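Local coordinates for uncharacterized protein (Bacteroides ovatus, PDB 4FS7), which is of unknown function but, as an extracellular leucine-rich repeat protein of the BspA type, probably presents a surface for binding other proteins, at residues K129-E134 against I144-G149; E211-P216 against F225-T230. One frame throughout, in Å; residues are numbered along the deposited sequence.

Both contacts belong to one BspA-type leucine-rich repeat region, and each joins two parts of the chain separated by only eight or nine residues. Interaction 1 comes first along the chain and is finished before interaction 2 begins. Their centres lie 21 Å apart and their nearest atoms about 14 Å, so they do not touch. Interaction 1 pairs a polar clasp, Lys129 on Gly149, with an isoleucine contact; interaction 2 brings the selenomethionine methyl and a phenylalanine ring edge onto Leu227 and has no hydrogen bond between its segments. No active site or natural ligand has been assigned to these contacts: the 1,2-ethanediol beside Asn212 in interaction 2 probably came from the crystallisation liquor.

Interaction 1: K129-E134 against I144-G149; sequences KSIGVE and ITIPEG
Lys129 reaches Gly149 by doubling back on itself. Its CB sets out away from the 144-149 segment, and CG continues without touching it. The chain then bends twice, at chi2 (-56°) and chi3 (-69°), and this hook brings the far half of the side chain round to the glycine carbonyl oxygen. CD comes to 3.4 Å from Gly149 O, CE to 3.2 Å from the same oxygen, and NZ ends as a hydrogen-bond donor 2.8 Å from Gly149 O. The ammonium lies in the carbonyl plane, on a lone pair, with a C=O...N angle of 131°. A long, flexible lysine suits this task: it can arch across the exposed surface and still bring its ammonium to a main-chain acceptor. The acceptor at Gly149 is a main-chain oxygen, so the bond draws on no side chain there.

The two segments belong to a leucine-rich repeat solenoid. Strand 130-131 is the middle of three short parallel strands, between 107-108 and 152-153, whereas strand 143-145 pairs with 166-168 in a different parallel sheet. The contact therefore ties together two sides of the coil, and the backbone of Lys129 is itself hydrogen-bonded to Lys106 and Thr151 in the neighbouring turns.

Deeper in, Ile131 and Ile146 meet through their ends. Ile131 points its CB toward the other segment, and its CD1 touches Ile146 CD1 at 3.9 Å, an ordinary van der Waals distance. The two side chains approach at a slant. Ile146 was modelled in two conformers, and this pair describes one of them. Branched aliphatic residues are apt here, since both are buried and both also pack on Ile153 of the next strand, while Ile146 additionally rests on Pro170.

Interaction 2: E211-P216 against F225-T230; sequences ENMEFP and FALSKT. With EDO (1,2-ethanediol), chain B.
Asn212 OD1 accepts a hydrogen bond from O2 of the 1,2-ethanediol at 2.7 Å, and carbon C2 of that diol lies 3.4 Å from Glu211 O. The other end of the amide is engaged as well, Asn212 ND2 bonding to Ser189 OG, so that the asparagine uses both its acceptor and its donor.

Beyond it, Met213, present as selenomethionine, turns inward. With CG anti to the backbone N (chi1 -165°) the chain runs straight out before bending at its last torsion, and it meets Leu227 tip to tip. Met213 CE lies 3.5 Å from Leu227 CD2, closer than usual for two carbons; since the residue has two conformers, that tightness is doubtful. Phe215 adds its ring edge: CZ comes to 4.4 Å from Leu227 CD1, which sits near the ring plane. In this leucine-rich repeat coil, selenomethionine and phenylalanine, both partly exposed, close on the buried Leu227; Phe215 also packs edge-to-face with Phe241.

Leucine's fork suits the place: CD2 faces Met213 CE, while CD1 lies between that methyl and the edge of Phe215. Its backbone is held by turns: Ser228 N bonds to Phe225 O at 3.1 Å in a type I turn, and a type II turn follows, from Leu227 to Thr230. Thr230 OG1 donates to Leu227 O at 2.9 Å, tilted 33° from the carbonyl plane, while Ser228 OG bonds to Tyr250 O, farther along the chain.

Interaction 1: K129-E134 against I144-G149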
ATOM      1  N   LYS A 129     -17.791  15.010   4.486  1.00 12.28           N
ATOM      2  CA  LYS A 129     -17.390  15.194   3.098  1.00 12.21           C
ATOM      3  C   LYS A 129     -15.918  14.875   2.825  1.00 12.46           C
ATOM      4  O   LYS A 129     -15.589  14.485   1.723  1.00 13.47           O
ATOM      5  CB  LYS A 129     -17.717  16.600   2.636  1.00 15.11           C
ATOM      6  CG  LYS A 129     -19.216  16.902   2.628  1.00 18.07           C
ATOM      7  CD  LYS A 129     -20.043  15.910   1.782  1.00 20.37           C
ATOM      8  CE  LYS A 129     -19.826  16.000   0.235  1.00 26.84           C
ATOM      9  NZ  LYS A 129     -20.613  14.941  -0.572  1.00 23.58           N
ATOM     10  N   SER A 130     -15.044  15.015   3.807  1.00 12.70           N
ATOM     11  CA  SER A 130     -13.631  14.739   3.561  0.50 11.11           C
ATOM     12  C   SER A 130     -12.892  14.331   4.806  1.00 11.37           C
ATOM     13  O   SER A 130     -13.241  14.698   5.932  1.00 11.83           O
ATOM     14  CB  SER A 130     -12.937  15.951   2.940  0.50 13.49           C
ATOM     15  OG  SER A 130     -12.852  17.024   3.871  0.50 16.08           O
ATOM     16  N   ILE A 131     -11.872  13.513   4.577  1.00 11.03           N
ATOM     17  CA  ILE A 131     -10.959  13.028   5.606  1.00 10.57           C
ATOM     18  C   ILE A 131      -9.547  13.368   5.146  1.00 10.82           C
ATOM     19  O   ILE A 131      -9.165  13.015   4.031  1.00 12.23           O
ATOM     20  CB  ILE A 131     -11.104  11.516   5.825  1.00 10.59           C
ATOM     21  CG1 ILE A 131     -12.494  11.192   6.369  1.00 11.45           C
ATOM     22  CG2 ILE A 131      -9.987  10.957   6.739  1.00 12.38           C
ATOM     23  CD1 ILE A 131     -12.842   9.681   6.399  1.00 12.41           C
ATOM     24  N   GLY A 132      -8.775  14.050   5.990  1.00 11.80           N
ATOM     25  CA  GLY A 132      -7.491  14.572   5.581  1.00 12.10           C
ATOM     26  C   GLY A 132      -6.344  13.590   5.662  1.00 10.95           C
ATOM     27  O   GLY A 132      -6.490  12.467   6.115  1.00 11.67           O
ATOM     28  N   VAL A 133      -5.186  14.093   5.241  1.00 11.67           N
ATOM     29  CA  VAL A 133      -3.928  13.342   5.283  1.00 11.30           C
ATOM     30  C   VAL A 133      -3.647  12.872   6.719  1.00 10.90           C
ATOM     31  O   VAL A 133      -3.714  13.654   7.675  1.00 12.27           O
ATOM     32  CB  VAL A 133      -2.795  14.189   4.719  1.00 12.21           C
ATOM     33  CG1 VAL A 133      -1.429  13.546   4.982  1.00 14.30           C
ATOM     34  CG2 VAL A 133      -3.010  14.406   3.252  1.00 14.63           C
ATOM     35  N   GLU A 134      -3.383  11.584   6.883  1.00 11.28           N
ATOM     36  CA  GLU A 134      -2.983  11.041   8.159  1.00 10.94           C
ATOM     37  C   GLU A 134      -4.024  11.271   9.257  1.00 11.57           C
ATOM     38  O   GLU A 134      -3.715  11.272  10.428  1.00 12.29           O
ATOM     39  CB  GLU A 134      -1.612  11.544   8.579  1.00 12.29           C
ATOM     40  CG  GLU A 134      -0.526  11.056   7.618  1.00 13.53           C
ATOM     41  CD  GLU A 134       0.826  11.671   7.837  1.00 23.01           C
ATOM     42  OE1 GLU A 134       1.117  12.209   8.894  1.00 28.40           O
ATOM     43  OE2 GLU A 134       1.665  11.568   6.904  1.00 31.49           O
ATOM     44  N   ILE A 144     -14.324   0.653  10.852  1.00 12.21           N
ATOM     45  CA  ILE A 144     -14.790   2.008  10.530  1.00 13.88           C
ATOM     46  C   ILE A 144     -15.646   2.001   9.258  1.00 12.65           C
ATOM     47  O   ILE A 144     -15.325   1.297   8.276  1.00 13.42           O
ATOM     48  CB  ILE A 144     -13.638   3.033  10.421  1.00 16.81           C
ATOM     49  CG1 ILE A 144     -14.215   4.467  10.463  1.00 18.85           C
ATOM     50  CG2 ILE A 144     -12.805   2.754   9.191  1.00 16.66           C
ATOM     51  CD1 ILE A 144     -13.236   5.544  10.612  1.00 20.58           C
ATOM     52  N   THR A 145     -16.766   2.723   9.329  1.00 13.15           N
ATOM     53  CA  THR A 145     -17.612   2.951   8.169  1.00 14.53           C
ATOM     54  C   THR A 145     -17.509   4.390   7.705  1.00 13.82           C
ATOM     55  O   THR A 145     -17.681   5.345   8.501  1.00 15.40           O
ATOM     56  CB  THR A 145     -19.061   2.553   8.495  0.70 17.09           C
ATOM     57  OG1 THR A 145     -19.089   1.156   8.801  0.70 21.21           O
ATOM     58  CG2 THR A 145     -20.005   2.836   7.320  0.70 18.58           C
ATOM     59  N   ILE A 146     -17.144   4.556   6.447  1.00 13.25           N
ATOM     60  CA  ILE A 146     -16.973   5.891   5.840  0.50 12.40           C
ATOM     61  C   ILE A 146     -18.274   6.280   5.168  1.00 13.22           C
ATOM     62  O   ILE A 146     -18.740   5.566   4.307  1.00 14.37           O
ATOM     63  CB  ILE A 146     -15.872   5.938   4.727  0.50 11.46           C
ATOM     64  CG1 ILE A 146     -14.542   5.335   5.193  0.50 12.86           C
ATOM     65  CG2 ILE A 146     -15.675   7.385   4.210  0.50 13.11           C
ATOM     66  CD1 ILE A 146     -13.954   5.936   6.476  0.50 10.98           C
ATOM     67  N   PRO A 147     -18.890   7.410   5.575  1.00 13.45           N
ATOM     68  CA  PRO A 147     -20.148   7.840   4.991  1.00 14.68           C
ATOM     69  C   PRO A 147     -20.092   7.985   3.459  1.00 13.80           C
ATOM     70  O   PRO A 147     -19.038   8.340   2.891  1.00 13.78           O
ATOM     71  CB  PRO A 147     -20.391   9.191   5.696  1.00 18.04           C
ATOM     72  CG  PRO A 147     -19.767   9.067   6.997  1.00 17.63           C
ATOM     73  CD  PRO A 147     -18.518   8.280   6.709  1.00 14.65           C
ATOM     74  N   GLU A 148     -21.223   7.732   2.810  1.00 15.32           N
ATOM     75  CA  GLU A 148     -21.315   7.669   1.348  0.67 15.42           C
ATOM     76  C   GLU A 148     -20.886   8.943   0.661  1.00 14.88           C
ATOM     77  O   GLU A 148     -20.451   8.929  -0.469  1.00 16.75           O
ATOM     78  CB  GLU A 148     -22.740   7.264   0.903  0.67 15.61           C
ATOM     79  CG  GLU A 148     -23.833   8.335   1.013  0.67 16.34           C
ATOM     80  CD  GLU A 148     -25.232   7.831   0.656  0.67 15.92           C
ATOM     81  OE1 GLU A 148     -25.452   7.347  -0.494  0.67 13.71           O
ATOM     82  OE2 GLU A 148     -26.101   7.920   1.555  0.67 17.17           O
ATOM     83  N   GLY A 149     -21.082  10.075   1.335  1.00 13.09           N
ATOM     84  CA  GLY A 149     -20.749  11.355   0.776  1.00 14.26           C
ATOM     85  C   GLY A 149     -19.331  11.828   0.900  1.00 12.87           C
ATOM     86  O   GLY A 149     -19.041  12.928   0.452  1.00 14.45           O
TER

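Interaction 2: E211-P216 against F225-T230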
ATOM      1  N   GLU A 211      -5.876 -10.922   2.406  1.00 12.23           N
ATOM      2  CA  GLU A 211      -6.055 -12.079   1.531  0.50 12.77           C
ATOM      3  C   GLU A 211      -7.211 -11.917   0.554  1.00 12.28           C
ATOM      4  O   GLU A 211      -7.171 -12.456  -0.556  1.00 15.04           O
ATOM      5  CB  GLU A 211      -6.304 -13.363   2.384  0.50 14.11           C
ATOM      6  CG  GLU A 211      -5.063 -13.982   3.079  0.50 13.94           C
ATOM      7  CD  GLU A 211      -5.410 -15.057   4.129  0.50 18.87           C
ATOM      8  OE1 GLU A 211      -6.553 -15.062   4.649  0.50 18.83           O
ATOM      9  OE2 GLU A 211      -4.514 -15.868   4.476  0.50 24.50           O
ATOM     10  N   ASN A 212      -8.298 -11.252   0.971  1.00 10.96           N
ATOM     11  CA  ASN A 212      -9.533 -11.218   0.175  1.00 10.57           C
ATOM     12  C   ASN A 212      -9.766  -9.816  -0.349  1.00 11.48           C
ATOM     13  O   ASN A 212     -10.059  -8.884   0.413  1.00 13.73           O
ATOM     14  CB  ASN A 212     -10.711 -11.672   1.045  1.00 10.80           C
ATOM     15  CG  ASN A 212     -10.445 -12.999   1.753  1.00 11.18           C
ATOM     16  OD1 ASN A 212     -10.242 -14.026   1.074  1.00 12.61           O
ATOM     17  ND2 ASN A 212     -10.404 -13.010   3.080  1.00 12.06           N
HETATM   18  N   MSE A 213      -9.591  -9.664  -1.646  1.00 12.51           N
HETATM   19  CA  MSE A 213      -9.776  -8.386  -2.343  0.67 13.01           C
HETATM   20  C   MSE A 213      -9.982  -8.670  -3.809  1.00 14.77           C
HETATM   21  O   MSE A 213      -9.080  -9.122  -4.509  1.00 19.44           O
HETATM   22  CB  MSE A 213      -8.612  -7.446  -2.118  0.67 16.12           C
HETATM   23  CG  MSE A 213      -8.936  -6.006  -2.505  0.67 15.51           C
HETATM   24 SE   MSE A 213      -7.426  -4.787  -2.249  0.50 15.41          SE
HETATM   25  CE  MSE A 213      -6.145  -5.841  -3.244  0.67 24.36           C
ATOM     26  N   GLU A 214     -11.198  -8.472  -4.272  1.00 13.90           N
ATOM     27  CA  GLU A 214     -11.534  -8.676  -5.677  1.00 14.48           C
ATOM     28  C   GLU A 214     -11.355  -7.376  -6.402  1.00 13.62           C
ATOM     29  O   GLU A 214     -11.711  -6.318  -5.888  1.00 16.11           O
ATOM     30  CB  GLU A 214     -12.951  -9.173  -5.778  1.00 17.41           C
ATOM     31  CG  GLU A 214     -13.045 -10.595  -5.267  1.00 22.01           C
ATOM     32  CD  GLU A 214     -12.202 -11.568  -6.103  1.00 25.48           C
ATOM     33  OE1 GLU A 214     -12.426 -11.624  -7.335  1.00 30.52           O
ATOM     34  OE2 GLU A 214     -11.303 -12.247  -5.545  1.00 27.50           O
ATOM     35  N   PHE A 215     -10.798  -7.420  -7.597  1.00 13.38           N
ATOM     36  CA  PHE A 215     -10.611  -6.238  -8.411  1.00 12.91           C
ATOM     37  C   PHE A 215     -11.856  -5.931  -9.228  1.00 13.96           C
ATOM     38  O   PHE A 215     -12.298  -6.769 -10.000  1.00 14.83           O
ATOM     39  CB  PHE A 215      -9.482  -6.462  -9.396  1.00 13.65           C
ATOM     40  CG  PHE A 215      -8.142  -6.767  -8.787  1.00 13.76           C
ATOM     41  CD1 PHE A 215      -7.653  -6.081  -7.696  1.00 14.54           C
ATOM     42  CD2 PHE A 215      -7.335  -7.743  -9.372  1.00 18.53           C
ATOM     43  CE1 PHE A 215      -6.387  -6.367  -7.172  1.00 16.52           C
ATOM     44  CE2 PHE A 215      -6.078  -8.009  -8.882  1.00 22.03           C
ATOM     45  CZ  PHE A 215      -5.593  -7.336  -7.789  1.00 20.45           C
ATOM     46  N   PRO A 216     -12.403  -4.724  -9.097  1.00 13.75           N
ATOM     47  CA  PRO A 216     -13.483  -4.329  -9.981  1.00 14.06           C
ATOM     48  C   PRO A 216     -13.010  -4.292 -11.426  1.00 13.01           C
ATOM     49  O   PRO A 216     -11.845  -4.028 -11.678  1.00 13.54           O
ATOM     50  CB  PRO A 216     -13.821  -2.916  -9.479  1.00 15.42           C
ATOM     51  CG  PRO A 216     -13.282  -2.813  -8.130  1.00 17.07           C
ATOM     52  CD  PRO A 216     -12.114  -3.692  -8.086  1.00 13.59           C
ATOM     53  N   PHE A 225       4.596  -0.554  -4.954  1.00  8.22           N
ATOM     54  CA  PHE A 225       4.476  -1.193  -3.668  1.00  8.31           C
ATOM     55  C   PHE A 225       3.027  -1.302  -3.158  1.00  8.67           C
ATOM     56  O   PHE A 225       2.795  -1.528  -1.988  1.00  9.12           O
ATOM     57  CB  PHE A 225       5.337  -0.500  -2.580  1.00  9.78           C
ATOM     58  CG  PHE A 225       6.813  -0.621  -2.790  1.00  8.42           C
ATOM     59  CD1 PHE A 225       7.521  -1.700  -2.238  1.00  9.55           C
ATOM     60  CD2 PHE A 225       7.513   0.343  -3.462  1.00  9.88           C
ATOM     61  CE1 PHE A 225       8.886  -1.805  -2.402  1.00 10.49           C
ATOM     62  CE2 PHE A 225       8.900   0.212  -3.624  1.00 11.09           C
ATOM     63  CZ  PHE A 225       9.552  -0.837  -3.084  1.00  9.91           C
ATOM     64  N   ALA A 226       2.020  -1.216  -4.045  1.00  8.81           N
ATOM     65  CA  ALA A 226       0.635  -1.121  -3.558  1.00  8.74           C
ATOM     66  C   ALA A 226       0.152  -2.304  -2.782  1.00  8.46           C
ATOM     67  O   ALA A 226      -0.692  -2.150  -1.881  1.00  9.68           O
ATOM     68  CB  ALA A 226      -0.339  -0.785  -4.688  1.00 10.49           C
ATOM     69  N   LEU A 227       0.662  -3.487  -3.137  1.00  8.67           N
ATOM     70  CA  LEU A 227       0.282  -4.729  -2.473  1.00  8.92           C
ATOM     71  C   LEU A 227       1.524  -5.402  -1.895  1.00  9.44           C
ATOM     72  O   LEU A 227       1.541  -6.614  -1.727  1.00 10.16           O
ATOM     73  CB  LEU A 227      -0.502  -5.641  -3.427  1.00  9.50           C
ATOM     74  CG  LEU A 227      -1.894  -5.141  -3.806  1.00 12.61           C
ATOM     75  CD1 LEU A 227      -2.477  -5.981  -4.952  1.00 15.15           C
ATOM     76  CD2 LEU A 227      -2.769  -5.239  -2.561  1.00 16.33           C
ATOM     77  N   SER A 228       2.537  -4.635  -1.546  1.00  8.54           N
ATOM     78  CA  SER A 228       3.763  -5.208  -0.991  1.00  8.37           C
ATOM     79  C   SER A 228       3.538  -5.724   0.403  1.00  9.21           C
ATOM     80  O   SER A 228       2.832  -5.111   1.222  1.00 10.15           O
ATOM     81  CB  SER A 228       4.833  -4.136  -0.994  1.00  9.80           C
ATOM     82  OG  SER A 228       5.992  -4.560  -0.320  1.00 10.97           O
ATOM     83  N   LYS A 229       4.152  -6.850   0.729  1.00  9.08           N
ATOM     84  CA  LYS A 229       4.039  -7.441   2.062  1.00 10.00           C
ATOM     85  C   LYS A 229       2.585  -7.607   2.471  1.00 10.70           C
ATOM     86  O   LYS A 229       2.182  -7.239   3.581  1.00 12.64           O
ATOM     87  CB  LYS A 229       4.805  -6.621   3.092  1.00 11.75           C
ATOM     88  CG  LYS A 229       6.297  -6.757   2.936  1.00 16.94           C
ATOM     89  CD  LYS A 229       6.817  -8.100   3.463  1.00 23.03           C
ATOM     90  CE  LYS A 229       8.268  -8.122   3.255  1.00 22.44           C
ATOM     91  NZ  LYS A 229       8.811  -9.464   3.148  1.00 21.29           N
ATOM     92  N   THR A 230       1.779  -8.103   1.541  1.00  9.70           N
ATOM     93  CA  THR A 230       0.427  -8.509   1.826  1.00 10.51           C
ATOM     94  C   THR A 230       0.316 -10.023   1.925  1.00 10.83           C
ATOM     95  O   THR A 230       1.301 -10.744   1.726  1.00 12.58           O
ATOM     96  CB  THR A 230      -0.567  -7.925   0.813  1.00 11.31           C
ATOM     97  OG1 THR A 230      -0.283  -8.455  -0.491  1.00 10.84           O
ATOM     98  CG2 THR A 230      -0.592  -6.376   0.851  1.00 12.35           C
TER
HETATM   99  C1  EDO B 501      -9.171 -16.652  -1.887  1.00 17.31           C
HETATM  100  O1  EDO B 501      -9.638 -17.213  -0.673  1.00 17.33           O
HETATM  101  C2  EDO B 501      -8.847 -15.175  -1.755  1.00 15.48           C
HETATM  102  O2  EDO B 501     -10.078 -14.455  -1.552  1.00 17.93           O